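PDB 4YLM: pyoverdine biosynthesis protein PvcB from Pseudomonas aeruginosa, which catalyses the iron- and 2-oxoglutarate-dependent oxidation of tyrosine isonitrile in the biosynthesis of paerucumarin. Local coordinates for residues 79-85 against 276-281. Residues are numbered along the deposited sequence; the frame is centred on the assembly and turned at random.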
loop_
_atom_site.group_PDB
_atom_site.type_symbol
_atom_site.label_atom_id
_atom_site.label_comp_id
_atom_site.label_asym_id
_atom_site.label_seq_id
_atom_site.Cartn_x
_atom_site.Cartn_y
_atom_site.Cartn_z
ATOM N N PHE A 79 13.296 -1.748 -4.974
ATOM C CA PHE A 79 12.719 -1.260 -3.721
ATOM C C PHE A 79 12.472 0.256 -3.712
ATOM O O PHE A 79 11.418 0.738 -3.261
ATOM C CB PHE A 79 13.652 -1.647 -2.570
ATOM C CG PHE A 79 13.151 -1.243 -1.216
ATOM C CD1 PHE A 79 12.447 -2.145 -0.427
ATOM C CD2 PHE A 79 13.392 0.029 -0.728
ATOM C CE1 PHE A 79 11.986 -1.765 0.839
ATOM C CE2 PHE A 79 12.940 0.415 0.533
ATOM C CZ PHE A 79 12.234 -0.484 1.311
ATOM N N GLY A 80 13.451 1.019 -4.187
ATOM C CA GLY A 80 13.321 2.469 -4.239
ATOM C C GLY A 80 14.487 3.076 -4.997
ATOM O O GLY A 80 15.154 2.372 -5.740
ATOM N N GLU A 81 14.730 4.368 -4.825
ATOM C CA GLU A 81 15.891 5.003 -5.456
ATOM C C GLU A 81 17.139 4.835 -4.589
ATOM O O GLU A 81 17.262 5.463 -3.539
ATOM C CB GLU A 81 15.629 6.493 -5.694
ATOM C CG GLU A 81 16.707 7.182 -6.534
ATOM C CD GLU A 81 16.607 8.710 -6.500
ATOM O OE1 GLU A 81 17.531 9.371 -7.018
ATOM O OE2 GLU A 81 15.616 9.252 -5.952
ATOM N N VAL A 82 18.064 3.983 -5.018
ATOM C CA VAL A 82 19.253 3.724 -4.209
ATOM C C VAL A 82 20.105 4.981 -4.142
ATOM O O VAL A 82 20.284 5.665 -5.142
ATOM C CB VAL A 82 20.083 2.550 -4.771
ATOM C CG1 VAL A 82 21.469 2.494 -4.119
ATOM C CG2 VAL A 82 19.341 1.227 -4.579
ATOM N N MET A 83 20.593 5.315 -2.953
ATOM C CA MET A 83 21.571 6.377 -2.832
ATOM C C MET A 83 22.966 5.775 -3.052
ATOM O O MET A 83 23.474 5.024 -2.209
ATOM C CB MET A 83 21.483 7.065 -1.471
ATOM C CG MET A 83 22.411 8.265 -1.343
ATOM S SD MET A 83 22.286 9.144 0.236
ATOM C CE MET A 83 23.466 8.241 1.207
ATOM N N LEU A 84 23.564 6.096 -4.196
ATOM C CA LEU A 84 24.826 5.487 -4.602
ATOM C C LEU A 84 26.033 6.191 -4.000
ATOM O O LEU A 84 26.077 7.419 -3.900
ATOM C CB LEU A 84 24.941 5.452 -6.127
ATOM C CG LEU A 84 24.038 4.449 -6.850
ATOM C CD1 LEU A 84 24.093 4.676 -8.360
ATOM C CD2 LEU A 84 24.414 3.008 -6.500
ATOM N N TRP A 85 27.010 5.397 -3.580
ATOM C CA TRP A 85 28.269 5.938 -3.089
ATOM C C TRP A 85 29.327 5.682 -4.162
ATOM O O TRP A 85 29.064 4.987 -5.141
ATOM C CB TRP A 85 28.666 5.245 -1.789
ATOM C CG TRP A 85 27.824 5.610 -0.599
ATOM C CD1 TRP A 85 26.542 5.199 -0.328
ATOM C CD2 TRP A 85 28.217 6.441 0.499
ATOM N NE1 TRP A 85 26.120 5.734 0.868
ATOM C CE2 TRP A 85 27.129 6.500 1.393
ATOM C CE3 TRP A 85 29.387 7.144 0.811
ATOM C CZ2 TRP A 85 27.175 7.239 2.571
ATOM C CZ3 TRP A 85 29.428 7.876 1.981
ATOM C CH2 TRP A 85 28.331 7.915 2.850
ATOM N N ARG A 276 25.111 -3.012 3.824
ATOM C CA ARG A 276 24.165 -1.911 3.963
ATOM C C ARG A 276 23.966 -1.136 2.666
ATOM O O ARG A 276 24.935 -0.796 1.974
ATOM C CB ARG A 276 24.611 -0.940 5.058
ATOM C CG ARG A 276 23.637 0.231 5.257
ATOM C CD ARG A 276 24.372 1.496 5.681
ATOM N NE ARG A 276 25.163 2.052 4.588
ATOM C CZ ARG A 276 26.114 2.970 4.748
ATOM N NH1 ARG A 276 26.395 3.427 5.955
ATOM N NH2 ARG A 276 26.792 3.422 3.701
ATOM N N VAL A 277 22.700 -0.845 2.363
ATOM C CA VAL A 277 22.307 -0.014 1.229
ATOM C C VAL A 277 21.440 1.139 1.740
ATOM O O VAL A 277 20.593 0.944 2.620
ATOM C CB VAL A 277 21.505 -0.844 0.201
ATOM C CG1 VAL A 277 21.051 0.028 -0.991
ATOM C CG2 VAL A 277 22.335 -2.052 -0.270
ATOM N N HIS A 278 21.670 2.340 1.210
ATOM C CA HIS A 278 20.868 3.508 1.540
ATOM C C HIS A 278 19.791 3.710 0.474
ATOM O O HIS A 278 20.055 3.512 -0.710
ATOM C CB HIS A 278 21.751 4.754 1.588
ATOM C CG HIS A 278 22.495 4.929 2.876
ATOM N ND1 HIS A 278 23.794 5.387 2.923
ATOM C CD2 HIS A 278 22.110 4.756 4.164
ATOM C CE1 HIS A 278 24.183 5.476 4.185
ATOM N NE2 HIS A 278 23.182 5.093 4.957
ATOM N N ILE A 279 18.591 4.111 0.890
ATOM C CA ILE A 279 17.506 4.407 -0.051
ATOM C C ILE A 279 17.119 5.860 0.125
ATOM O O ILE A 279 16.870 6.301 1.244
ATOM C CB ILE A 279 16.262 3.536 0.209
ATOM C CG1 ILE A 279 16.652 2.056 0.314
ATOM C CG2 ILE A 279 15.164 3.803 -0.853
ATOM C CD1 ILE A 279 17.166 1.455 -0.969
ATOM N N HIS A 280 17.066 6.603 -0.975
ATOM C CA HIS A 280 16.700 8.011 -0.933
ATOM C C HIS A 280 15.264 8.174 -0.455
ATOM O O HIS A 280 14.442 7.275 -0.619
ATOM C CB HIS A 280 16.801 8.622 -2.332
ATOM C CG HIS A 280 18.177 9.091 -2.696
ATOM N ND1 HIS A 280 18.826 10.096 -2.010
ATOM C CD2 HIS A 280 19.020 8.702 -3.683
ATOM C CE1 HIS A 280 20.009 10.306 -2.559
ATOM N NE2 HIS A 280 20.148 9.478 -3.580
ATOM N N ALA A 281 14.982 9.325 0.135
ATOM C CA ALA A 281 13.610 9.777 0.347
ATOM C C ALA A 281 12.932 10.029 -1.006
ATOM O O ALA A 281 13.589 10.007 -2.050
ATOM C CB ALA A 281 13.608 11.057 1.208
HETATM O O HOH W 1 13.545 8.805 -4.450
HETATM O O HOH W 2 13.371 6.231 -3.123
HETATM O O HOH W 3 23.783 2.733 -0.676
HETATM O O HOH W 4 22.369 8.385 -5.777
#
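E81 O and M83 N take part in the two direct backbone hydrogen bonds that join residues 81-83 to the antiparallel strand 272-286. H280 N donates to E81 O at 2.8 Å, and M83 N to H278 O at 2.9 Å. In each pair a water bridges the second N and O: one joins M83 O to H278 N, another E81 N to H280 O.

Among side chains, W85 NE1 donates to H278 ND1 at 3.1 Å, close to both ring planes. Within its own strand, the R276 guanidinium lies over one face of the H278 ring.

M83 touches both histidines. Its CB sits over the H280 ring face, 3.6 Å from the centroid. A bend at chi3 (88°) brings CE to 3.3 Å from H278 ND1.

Apolar contacts lie on the other side of the strand. V82 CG1 meets V277 CG1 at 4.0 Å, and the F79 ring touches I279 CG1.

Strand 272-286 belongs to the cupin-like double-stranded beta-helix core of the TauD/TfdA family. H278 NE2 bonds to D114, a probable iron ligand. With ND1 accepting from W85, NE2 probably carries the proton, and W85 helps fix the ring of this second-shell histidine.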